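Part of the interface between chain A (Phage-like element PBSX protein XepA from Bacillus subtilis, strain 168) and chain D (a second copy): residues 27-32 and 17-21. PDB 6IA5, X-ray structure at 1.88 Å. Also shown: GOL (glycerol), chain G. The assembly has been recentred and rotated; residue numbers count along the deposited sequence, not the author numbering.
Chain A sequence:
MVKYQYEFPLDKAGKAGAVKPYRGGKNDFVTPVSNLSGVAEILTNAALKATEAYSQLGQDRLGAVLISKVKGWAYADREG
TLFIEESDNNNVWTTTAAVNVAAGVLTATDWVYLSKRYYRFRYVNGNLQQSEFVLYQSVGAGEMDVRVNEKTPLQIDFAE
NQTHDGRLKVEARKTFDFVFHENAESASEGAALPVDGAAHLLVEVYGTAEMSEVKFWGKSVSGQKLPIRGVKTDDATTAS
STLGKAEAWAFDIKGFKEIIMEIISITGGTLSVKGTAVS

Chain A 27-32: NDFVTP
Chain D, residues 17-21: GAVKP

How do the two backbones meet? Chain A is extended from Asp A28 to Pro A32 (phi/psi -130/163, -135/152, -148/142, -90/117 and -69/133), while chain D passes from loop into strand at Lys D20, with phi/psi -85/65 at Ala D18, -131/166 at Val D19 and -122/148 at Lys D20. Their end-to-end directions differ by 119°, and the nearest CA atoms, those of Phe A29 and Ala D18, lie 7.2 Å apart. No backbone hydrogen bond joins the stretches, so side chains and water make the link.

What fills the gap? Phe A29, covered most, points toward chain D with chi1 52° (p) and chi2 85°. Its CE1 lies 3.3 Å from Ala D18 C and 3.9 Å from Ala D18 CB, an apolar contact. At the ring edge, near its plane, CZ is 3.4 Å from Val D19 O, a carbonyl oxygen left without a hydrogen-bond partner.

How does Lys D20 reach chain A? Its CA-to-CB bond points sideways, but chi angles of -62°, -72°, 174° and 158° (m, m, t, t) carry CE to 3.7 Å from Phe A29 CZ and NZ to 2.9 Å from Asp A28 OD1. That last pair is a hydrogen-bonded salt bridge, uniting opposite charges beside the aromatic ring. Asp A28 (chi1 -154°, t; chi2 -11°) also accepts at OD1 from Phe A29 N, 2.8 Å away.

What do the small molecules add? One water donates to Asp A28 OD2 (2.8 Å from its O) and accepts from Lys D20 NZ (3.1 Å). Glycerol O1 donates to Asn A27 O at 2.8 Å. A second water accepts from Thr A31 OG1 (chi1 -60°, m) at 2.6 Å and donates to Ala D18 O at 2.9 Å, bridging the chains.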

# COMPACT_ATOMS: atom_id res chain seq x y z
N ASN A 27 -26.45 -27.50 -18.30
CA ASN A 27 -25.88 -28.14 -19.47
C ASN A 27 -24.36 -27.97 -19.51
O ASN A 27 -23.75 -28.19 -20.55
CB ASN A 27 -26.54 -27.56 -20.72
CG ASN A 27 -26.32 -26.06 -20.86
OD1 ASN A 27 -26.17 -25.36 -19.87
ND2 ASN A 27 -26.26 -25.56 -22.07
N ASP A 28 -23.75 -27.55 -18.39
CA ASP A 28 -22.31 -27.41 -18.34
C ASP A 28 -21.84 -28.13 -17.09
O ASP A 28 -22.65 -28.40 -16.21
CB ASP A 28 -21.87 -25.94 -18.45
CG ASP A 28 -20.47 -25.75 -19.01
OD1 ASP A 28 -19.73 -26.74 -19.14
OD2 ASP A 28 -20.11 -24.60 -19.33
N PHE A 29 -20.53 -28.44 -17.01
CA PHE A 29 -20.03 -29.23 -15.89
C PHE A 29 -18.75 -28.59 -15.34
O PHE A 29 -17.99 -27.99 -16.08
CB PHE A 29 -19.75 -30.67 -16.34
CG PHE A 29 -18.87 -30.73 -17.57
CD1 PHE A 29 -17.48 -30.69 -17.47
CD2 PHE A 29 -19.44 -30.74 -18.83
CE1 PHE A 29 -16.70 -30.68 -18.61
CE2 PHE A 29 -18.65 -30.77 -19.98
CZ PHE A 29 -17.27 -30.71 -19.87
N VAL A 30 -18.49 -28.80 -14.05
CA VAL A 30 -17.28 -28.28 -13.43
C VAL A 30 -16.86 -29.27 -12.33
O VAL A 30 -17.72 -29.81 -11.64
CB VAL A 30 -17.49 -26.85 -12.87
CG1 VAL A 30 -18.59 -26.79 -11.80
CG2 VAL A 30 -16.20 -26.26 -12.30
N THR A 31 -15.55 -29.49 -12.19
CA THR A 31 -15.01 -30.38 -11.18
C THR A 31 -14.73 -29.60 -9.89
O THR A 31 -13.87 -28.71 -9.88
CB THR A 31 -13.71 -31.04 -11.69
OG1 THR A 31 -14.02 -31.78 -12.87
CG2 THR A 31 -13.02 -31.92 -10.66
N PRO A 32 -15.41 -29.91 -8.76
CA PRO A 32 -15.09 -29.29 -7.48
C PRO A 32 -13.73 -29.76 -6.99
O PRO A 32 -13.47 -30.98 -6.96
CB PRO A 32 -16.16 -29.81 -6.51
CG PRO A 32 -17.25 -30.37 -7.39
CD PRO A 32 -16.56 -30.82 -8.67
N GLY D 17 -14.18 -37.06 -21.41
CA GLY D 17 -13.46 -36.39 -20.34
C GLY D 17 -14.24 -35.15 -19.90
O GLY D 17 -14.96 -34.56 -20.72
N ALA D 18 -14.08 -34.75 -18.64
CA ALA D 18 -14.72 -33.53 -18.15
C ALA D 18 -13.83 -32.33 -18.50
O ALA D 18 -13.32 -31.66 -17.61
CB ALA D 18 -14.99 -33.63 -16.66
N VAL D 19 -13.66 -32.08 -19.81
CA VAL D 19 -12.73 -31.11 -20.34
C VAL D 19 -13.44 -30.23 -21.36
O VAL D 19 -14.54 -30.56 -21.82
CB VAL D 19 -11.48 -31.76 -20.98
CG1 VAL D 19 -10.70 -32.60 -19.98
CG2 VAL D 19 -11.82 -32.56 -22.24
N LYS D 20 -12.79 -29.11 -21.70
CA LYS D 20 -13.17 -28.24 -22.81
C LYS D 20 -12.00 -28.14 -23.77
O LYS D 20 -10.85 -28.19 -23.35
CB LYS D 20 -13.56 -26.84 -22.31
CG LYS D 20 -14.76 -26.84 -21.37
CD LYS D 20 -16.08 -27.13 -22.12
CE LYS D 20 -17.24 -27.27 -21.16
NZ LYS D 20 -18.53 -27.01 -21.82
N PRO D 21 -12.26 -27.99 -25.10
CA PRO D 21 -11.18 -27.81 -26.08
C PRO D 21 -10.75 -26.35 -26.10
O PRO D 21 -11.53 -25.49 -25.70
CB PRO D 21 -11.87 -28.16 -27.41
CG PRO D 21 -13.31 -27.74 -27.19
CD PRO D 21 -13.60 -28.04 -25.73
C1 GOL G . -21.63 -26.93 -23.22
O1 GOL G . -21.41 -27.18 -21.82
C2 GOL G . -22.41 -25.65 -23.56
O2 GOL G . -23.61 -25.93 -24.28
C3 GOL G . -22.73 -24.72 -22.39
O3 GOL G . -21.67 -23.82 -22.69
O HOH W 1 -19.33 -24.06 -21.95
O HOH W 2 -14.41 -30.60 -15.19